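PDB 5FL3: pili retraction protein PilT from Thermus thermophilus, which binds ADP and probably hydrolyses ATP as a pilus-retraction motor of the type II/IV secretion ATPase family. Local coordinates for residues G86-L94 with L103-V111; E292-L303 with P311-E319. One frame throughout, in Å; residues are numbered along the deposited sequence.

Contact 1. Residues G86-L94 with L103-V111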
# COMPACT_ATOMS: atom_id res chain seq x y z
N GLY A 86 -23.98 -4.11 -6.10
CA GLY A 86 -23.95 -5.08 -5.03
C GLY A 86 -22.98 -6.22 -5.28
O GLY A 86 -23.10 -7.27 -4.67
N VAL A 87 -22.02 -6.00 -6.16
CA VAL A 87 -20.99 -7.02 -6.43
C VAL A 87 -19.59 -6.43 -6.29
O VAL A 87 -18.79 -6.87 -5.46
CB VAL A 87 -21.17 -7.64 -7.83
CG1 VAL A 87 -20.10 -8.67 -8.10
CG2 VAL A 87 -22.56 -8.26 -7.96
N ALA A 88 -19.29 -5.42 -7.10
CA ALA A 88 -18.00 -4.77 -7.04
C ALA A 88 -18.02 -3.45 -7.78
O ALA A 88 -18.89 -3.20 -8.63
CB ALA A 88 -16.93 -5.66 -7.62
N ARG A 89 -17.03 -2.62 -7.45
CA ARG A 89 -16.68 -1.44 -8.22
C ARG A 89 -15.34 -1.67 -8.88
O ARG A 89 -14.40 -2.15 -8.22
CB ARG A 89 -16.62 -0.19 -7.35
CG ARG A 89 -17.87 0.09 -6.53
CD ARG A 89 -18.03 1.58 -6.31
NE ARG A 89 -19.06 1.89 -5.33
CZ ARG A 89 -19.42 3.13 -4.99
NH1 ARG A 89 -18.84 4.19 -5.57
NH2 ARG A 89 -20.37 3.32 -4.08
N PHE A 90 -15.26 -1.31 -10.16
CA PHE A 90 -14.07 -1.48 -10.99
C PHE A 90 -13.59 -0.16 -11.54
O PHE A 90 -14.39 0.69 -11.91
CB PHE A 90 -14.33 -2.42 -12.18
CG PHE A 90 -14.86 -3.78 -11.80
CD1 PHE A 90 -13.98 -4.83 -11.51
CD2 PHE A 90 -16.22 -4.02 -11.76
CE1 PHE A 90 -14.46 -6.10 -11.17
CE2 PHE A 90 -16.72 -5.29 -11.42
CZ PHE A 90 -15.83 -6.33 -11.12
N ARG A 91 -12.27 0.02 -11.60
CA ARG A 91 -11.71 1.01 -12.50
C ARG A 91 -11.14 0.21 -13.67
O ARG A 91 -10.53 -0.84 -13.47
CB ARG A 91 -10.64 1.87 -11.83
CG ARG A 91 -11.18 2.99 -10.94
CD ARG A 91 -10.49 4.32 -11.22
NE ARG A 91 -10.91 4.89 -12.51
CZ ARG A 91 -11.81 5.86 -12.65
NH1 ARG A 91 -12.38 6.42 -11.59
NH2 ARG A 91 -12.14 6.30 -13.87
N CYS A 92 -11.37 0.68 -14.89
CA CYS A 92 -11.06 -0.10 -16.08
C CYS A 92 -10.17 0.67 -17.03
O CYS A 92 -10.39 1.85 -17.30
CB CYS A 92 -12.35 -0.52 -16.80
SG CYS A 92 -13.53 -1.32 -15.71
N ASN A 93 -9.17 -0.03 -17.55
CA ASN A 93 -8.31 0.54 -18.55
C ASN A 93 -8.43 -0.21 -19.85
O ASN A 93 -7.99 -1.35 -19.97
CB ASN A 93 -6.87 0.57 -18.06
CG ASN A 93 -6.54 1.87 -17.40
OD1 ASN A 93 -6.17 2.85 -18.08
ND2 ASN A 93 -6.69 1.92 -16.08
N LEU A 94 -9.07 0.44 -20.81
CA LEU A 94 -9.21 -0.09 -22.14
C LEU A 94 -7.95 0.32 -22.87
O LEU A 94 -7.52 1.46 -22.75
CB LEU A 94 -10.48 0.45 -22.81
CG LEU A 94 -10.91 0.02 -24.21
CD1 LEU A 94 -10.90 -1.48 -24.34
CD2 LEU A 94 -12.31 0.54 -24.49
N LEU A 103 -8.27 -5.06 -22.10
CA LEU A 103 -9.04 -4.56 -20.98
C LEU A 103 -8.40 -5.00 -19.68
O LEU A 103 -8.11 -6.18 -19.47
CB LEU A 103 -10.48 -5.06 -21.07
CG LEU A 103 -11.61 -4.21 -20.49
CD1 LEU A 103 -11.57 -2.83 -21.09
CD2 LEU A 103 -12.96 -4.88 -20.75
N VAL A 104 -8.14 -4.04 -18.80
CA VAL A 104 -7.63 -4.37 -17.48
C VAL A 104 -8.55 -3.74 -16.45
O VAL A 104 -8.71 -2.53 -16.42
CB VAL A 104 -6.18 -3.90 -17.25
CG1 VAL A 104 -5.77 -4.24 -15.84
CG2 VAL A 104 -5.24 -4.57 -18.25
N MET A 105 -9.16 -4.58 -15.64
CA MET A 105 -10.12 -4.13 -14.66
C MET A 105 -9.57 -4.32 -13.25
O MET A 105 -9.13 -5.43 -12.91
CB MET A 105 -11.43 -4.89 -14.83
CG MET A 105 -11.83 -4.98 -16.27
SD MET A 105 -13.42 -5.79 -16.46
CE MET A 105 -14.47 -4.78 -15.41
N ARG A 106 -9.57 -3.26 -12.45
CA ARG A 106 -9.17 -3.37 -11.04
C ARG A 106 -10.37 -3.30 -10.09
O ARG A 106 -11.23 -2.42 -10.22
CB ARG A 106 -8.17 -2.27 -10.68
CG ARG A 106 -7.73 -2.29 -9.23
CD ARG A 106 -6.72 -1.19 -8.98
NE ARG A 106 -7.22 0.09 -9.47
CZ ARG A 106 -8.01 0.90 -8.78
NH1 ARG A 106 -8.38 0.57 -7.54
NH2 ARG A 106 -8.43 2.04 -9.31
N VAL A 107 -10.46 -4.23 -9.15
CA VAL A 107 -11.55 -4.16 -8.19
C VAL A 107 -11.25 -3.13 -7.10
O VAL A 107 -10.21 -3.20 -6.47
CB VAL A 107 -11.82 -5.52 -7.52
CG1 VAL A 107 -13.05 -5.43 -6.59
CG2 VAL A 107 -12.00 -6.61 -8.59
N VAL A 108 -12.15 -2.17 -6.91
CA VAL A 108 -12.06 -1.21 -5.80
C VAL A 108 -12.82 -1.82 -4.64
O VAL A 108 -14.05 -1.88 -4.69
CB VAL A 108 -12.68 0.18 -6.17
CG1 VAL A 108 -12.29 1.24 -5.15
CG2 VAL A 108 -12.27 0.62 -7.58
N SER A 109 -12.15 -2.30 -3.61
CA SER A 109 -12.90 -2.99 -2.56
C SER A 109 -13.44 -2.04 -1.51
O SER A 109 -12.84 -1.00 -1.20
CB SER A 109 -12.08 -4.06 -1.87
OG SER A 109 -12.95 -4.95 -1.15
N GLU A 110 -14.57 -2.42 -0.95
CA GLU A 110 -15.19 -1.67 0.13
C GLU A 110 -15.14 -2.49 1.39
O GLU A 110 -15.74 -2.13 2.39
CB GLU A 110 -16.61 -1.31 -0.23
CG GLU A 110 -16.78 -0.94 -1.68
CD GLU A 110 -18.16 -0.40 -1.96
OE1 GLU A 110 -18.64 0.39 -1.10
OE2 GLU A 110 -18.75 -0.76 -3.00
N VAL A 111 -14.43 -3.61 1.33
CA VAL A 111 -14.34 -4.52 2.46
C VAL A 111 -12.92 -4.49 3.02
O VAL A 111 -11.97 -4.91 2.36
CB VAL A 111 -14.73 -5.95 2.07
CG1 VAL A 111 -14.36 -6.92 3.18
CG2 VAL A 111 -16.21 -6.02 1.74

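Contact 2. Residues E292-L303 with P311-E319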
# COMPACT_ATOMS: atom_id res chain seq x y z
N GLU A 292 8.61 -5.52 9.48
CA GLU A 292 9.60 -4.89 10.34
C GLU A 292 9.03 -3.58 10.89
O GLU A 292 8.50 -2.77 10.13
CB GLU A 292 10.89 -4.63 9.58
CG GLU A 292 11.93 -3.86 10.34
CD GLU A 292 13.23 -3.80 9.57
OE1 GLU A 292 13.72 -4.89 9.21
OE2 GLU A 292 13.76 -2.70 9.31
N ILE A 293 9.15 -3.38 12.21
CA ILE A 293 8.61 -2.20 12.88
C ILE A 293 9.69 -1.36 13.55
O ILE A 293 10.35 -1.81 14.48
CB ILE A 293 7.58 -2.59 13.95
CG1 ILE A 293 6.52 -3.51 13.33
CG2 ILE A 293 6.93 -1.39 14.58
CD1 ILE A 293 5.52 -4.05 14.31
N LEU A 294 9.86 -0.12 13.07
CA LEU A 294 10.64 0.88 13.79
C LEU A 294 9.71 1.87 14.46
O LEU A 294 8.95 2.56 13.79
CB LEU A 294 11.60 1.61 12.85
CG LEU A 294 12.33 2.81 13.47
CD1 LEU A 294 13.01 2.38 14.74
CD2 LEU A 294 13.34 3.41 12.52
N ILE A 295 9.74 1.93 15.78
CA ILE A 295 8.95 2.92 16.49
C ILE A 295 9.86 4.04 16.96
O ILE A 295 10.90 3.79 17.57
CB ILE A 295 8.20 2.33 17.68
CG1 ILE A 295 7.21 1.26 17.20
CG2 ILE A 295 7.45 3.42 18.42
CD1 ILE A 295 6.01 1.81 16.52
N ALA A 296 9.47 5.27 16.67
CA ALA A 296 10.30 6.43 16.99
C ALA A 296 10.21 6.83 18.47
O ALA A 296 9.67 7.87 18.83
CB ALA A 296 9.92 7.60 16.10
N THR A 297 10.77 5.98 19.33
CA THR A 297 10.97 6.30 20.74
C THR A 297 11.95 7.48 20.87
O THR A 297 12.60 7.87 19.88
CB THR A 297 11.51 5.08 21.49
OG1 THR A 297 12.82 4.78 21.01
CG2 THR A 297 10.62 3.88 21.26
N PRO A 298 12.05 8.07 22.08
CA PRO A 298 13.06 9.11 22.30
C PRO A 298 14.46 8.65 21.93
O PRO A 298 15.22 9.40 21.29
CB PRO A 298 12.94 9.39 23.79
CG PRO A 298 11.48 9.14 24.10
CD PRO A 298 11.07 8.01 23.19
N TYR A 299 14.80 7.43 22.31
CA TYR A 299 16.13 6.91 22.00
C TYR A 299 16.31 6.78 20.49
O TYR A 299 17.33 7.19 19.95
CB TYR A 299 16.37 5.57 22.72
CG TYR A 299 17.68 4.91 22.33
CD1 TYR A 299 18.90 5.32 22.87
CD2 TYR A 299 17.70 3.87 21.41
CE1 TYR A 299 20.10 4.71 22.50
CE2 TYR A 299 18.87 3.25 21.04
CZ TYR A 299 20.07 3.67 21.57
OH TYR A 299 21.22 3.03 21.16
N VAL A 300 15.30 6.25 19.79
CA VAL A 300 15.39 6.08 18.34
C VAL A 300 15.57 7.43 17.65
O VAL A 300 16.25 7.54 16.63
CB VAL A 300 14.14 5.37 17.79
CG1 VAL A 300 14.10 5.43 16.26
CG2 VAL A 300 14.10 3.93 18.26
N ARG A 301 14.96 8.47 18.22
CA ARG A 301 15.05 9.79 17.63
C ARG A 301 16.49 10.31 17.64
O ARG A 301 16.92 10.95 16.69
CB ARG A 301 14.11 10.77 18.34
CG ARG A 301 12.66 10.49 18.07
CD ARG A 301 11.74 11.61 18.53
NE ARG A 301 10.48 11.55 17.80
CZ ARG A 301 9.32 11.17 18.32
NH1 ARG A 301 9.24 10.84 19.61
NH2 ARG A 301 8.23 11.12 17.56
N GLU A 302 17.21 10.01 18.71
CA GLU A 302 18.63 10.33 18.79
C GLU A 302 19.39 9.72 17.63
O GLU A 302 20.14 10.40 16.95
CB GLU A 302 19.22 9.82 20.10
CG GLU A 302 18.57 10.40 21.31
CD GLU A 302 18.63 11.91 21.29
OE1 GLU A 302 19.62 12.46 20.74
OE2 GLU A 302 17.68 12.55 21.80
N LEU A 303 19.16 8.43 17.43
CA LEU A 303 19.78 7.65 16.37
C LEU A 303 19.53 8.26 14.99
O LEU A 303 20.44 8.34 14.16
CB LEU A 303 19.26 6.22 16.41
CG LEU A 303 19.99 5.22 17.31
CD1 LEU A 303 20.58 5.86 18.57
CD2 LEU A 303 19.04 4.09 17.67
N PRO A 311 22.95 3.62 12.16
CA PRO A 311 22.83 2.17 11.99
C PRO A 311 22.47 1.42 13.29
O PRO A 311 21.96 0.30 13.20
CB PRO A 311 24.21 1.78 11.48
CG PRO A 311 24.70 3.00 10.78
CD PRO A 311 24.22 4.13 11.63
N GLN A 312 22.67 2.03 14.45
CA GLN A 312 22.24 1.46 15.73
C GLN A 312 20.73 1.33 15.82
O GLN A 312 20.16 1.09 16.89
CB GLN A 312 22.73 2.31 16.90
CG GLN A 312 24.21 2.17 17.21
CD GLN A 312 24.70 3.25 18.16
OE1 GLN A 312 25.73 3.87 17.92
NE2 GLN A 312 23.95 3.48 19.25
N ILE A 313 20.08 1.51 14.68
CA ILE A 313 18.65 1.34 14.56
C ILE A 313 18.33 -0.16 14.58
O ILE A 313 17.34 -0.58 15.18
CB ILE A 313 18.13 2.06 13.26
CG1 ILE A 313 16.85 2.81 13.58
CG2 ILE A 313 18.01 1.14 12.06
CD1 ILE A 313 17.02 3.76 14.75
N LYS A 314 19.23 -0.96 13.99
CA LYS A 314 19.12 -2.42 13.98
C LYS A 314 18.97 -2.95 15.39
O LYS A 314 18.01 -3.66 15.72
CB LYS A 314 20.34 -3.03 13.31
CG LYS A 314 20.29 -4.55 13.18
CD LYS A 314 21.36 -5.04 12.21
CE LYS A 314 22.67 -5.35 12.90
NZ LYS A 314 22.66 -6.73 13.49
N GLU A 315 19.92 -2.59 16.23
CA GLU A 315 19.99 -3.09 17.59
C GLU A 315 18.75 -2.61 18.35
O GLU A 315 18.14 -3.37 19.10
CB GLU A 315 21.31 -2.64 18.25
CG GLU A 315 22.60 -3.24 17.60
CD GLU A 315 23.11 -2.52 16.32
OE1 GLU A 315 22.48 -1.54 15.87
OE2 GLU A 315 24.13 -2.95 15.73
N ALA A 316 18.36 -1.37 18.10
CA ALA A 316 17.20 -0.76 18.73
C ALA A 316 15.92 -1.54 18.47
O ALA A 316 15.09 -1.73 19.36
CB ALA A 316 17.03 0.67 18.25
N MET A 317 15.77 -1.98 17.22
CA MET A 317 14.61 -2.77 16.83
C MET A 317 14.62 -4.16 17.46
O MET A 317 13.61 -4.63 18.00
CB MET A 317 14.54 -2.87 15.30
CG MET A 317 13.79 -1.71 14.65
SD MET A 317 13.74 -1.77 12.86
CE MET A 317 15.45 -1.44 12.48
N MET A 318 15.78 -4.81 17.40
CA MET A 318 15.92 -6.16 17.92
C MET A 318 15.65 -6.24 19.42
O MET A 318 15.28 -7.29 19.92
CB MET A 318 17.31 -6.69 17.60
CG MET A 318 17.56 -6.76 16.11
SD MET A 318 19.15 -7.47 15.68
CE MET A 318 18.94 -9.14 16.28
N GLU A 319 15.82 -5.13 20.13
CA GLU A 319 15.57 -5.10 21.56
C GLU A 319 14.34 -4.26 21.90
O GLU A 319 14.04 -4.02 23.07
CB GLU A 319 16.78 -4.53 22.29
CG GLU A 319 18.06 -5.36 22.20
CD GLU A 319 19.32 -4.48 22.16
OE1 GLU A 319 19.37 -3.43 22.87
OE2 GLU A 319 20.26 -4.83 21.40

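Contact 1. Residues G86-L94 with L103-V111
M105 lays its terminal methyl on the ring of F90: CE stands 4.0 Å from the ring centroid, over one face and displaced toward the rim, a CH-pi contact with SD farther out above the same ring. The bend at the end of the methionine chain (chi3 55°) also brings CE within 3.6 Å of C92 SG. V107 lies alongside the phenylalanine, pointing the same way, and its CG2 comes 3.6 Å from F90 CE1. With the F90 ring cut back to an alanine, the M105 methyl and V107 CG2 are likely to lose their aromatic partner and a gap to open beside them. Farther along, L94 CD1 and L103 CD1 continue this apolar face.

The opposite face is mixed: arginines and an asparagine between the valines V104 and V108. R106 stretches out with CG anti to its backbone N (chi1 178°), then turns so that NH2 sits 3.3 Å from R91 CG; the two guanidinium planes are 23° apart, but their charges go to different acids, R91 to D79 and R106 to E173, with I172 O also bound by R106. Nearer the open end, R89 NE and E110 OE2 form a long salt bridge of 3.5 Å, the two planes almost perpendicular.

Antiparallel backbone pairing sets this alternation. R91 and R106 bond to each other in both directions, the R106 N to R91 O link being nearly straight at 2.8 Å; N93 and V104 do likewise. The pair forms a beta hairpin inside a six-stranded antiparallel sheet, flanked by strands 78-84 and 26-30, with helices 11-21 and 53-63 packed on the F90 and M105 face.

Contact 2. Residues E292-L303 with P311-E319
L303 and I313 meet where helix 298-303 runs nearly antiparallel to helix 313-318, at 165° with axes 10.4 Å apart, while strand 292-295 passes the second helix almost at a right angle. Helix 313-318 thus packs on the last strand of the mixed sheet and the helix after it, in the P-loop ATPase part of the chain. I313 is the wedge among the three elements. Its CD1 touches L303 CD2 at 3.6 Å and V300 CG1, and its CG1 presses on L294 CD2 from the strand, the leucine and isoleucine crossing at about a right angle. L303 CD2 also reaches A316 CB, so both helices share one small apolar seam.

One turn on, M317 extends from the helix to the strand and bends only at its end (chi3 -70°). Its SD lies 4.0 Å from L294 CB and 3.7 Å from E292 OE2, and its CG rests against the I293 carbonyl oxygen. E292 crosses the methionine with its own chain extended and CG anti to the backbone N (chi1 174°), which lays the outer half of the glutamate alongside the sulfur.

At the outer edge, Y299 turns its ring edge to A316 CB, with CE2 4.2 Å away, and Q312 NE2 gives a weak hydrogen bond of 3.4 Å to Y299 OH. T297 caps the first helix, its OG1 taking V300 N at 3.1 Å.

Cohesion here therefore rests on aliphatic and sulfur contacts between the segments. E292 OE1 and OE2 accept from the F328 and A243 amides, which probably helps to make a buried carboxylate beside M317 tolerable, and the weak tyrosine–glutamine bond probably adds little at the more open margin.

In the fold
The two contacts lie on opposite sides of the chain's centre, their centres about 40 Å apart and their nearest atoms about 21 Å apart, and they share no strand or helix. Contact 1 joins neighbouring strands of the antiparallel sheet, partly buried, with main-chain bonds plus one apolar and one mixed, arginine-bearing face. Contact 2 is more thoroughly buried and docks two helices and the edge strand 287-295 of the mixed sheet that also carries the P-loop, with no backbone bond between its segments. ADP lies nearer contact 1, about 8 Å from the R106 side chain, against about 12 Å from that of I293 in contact 2.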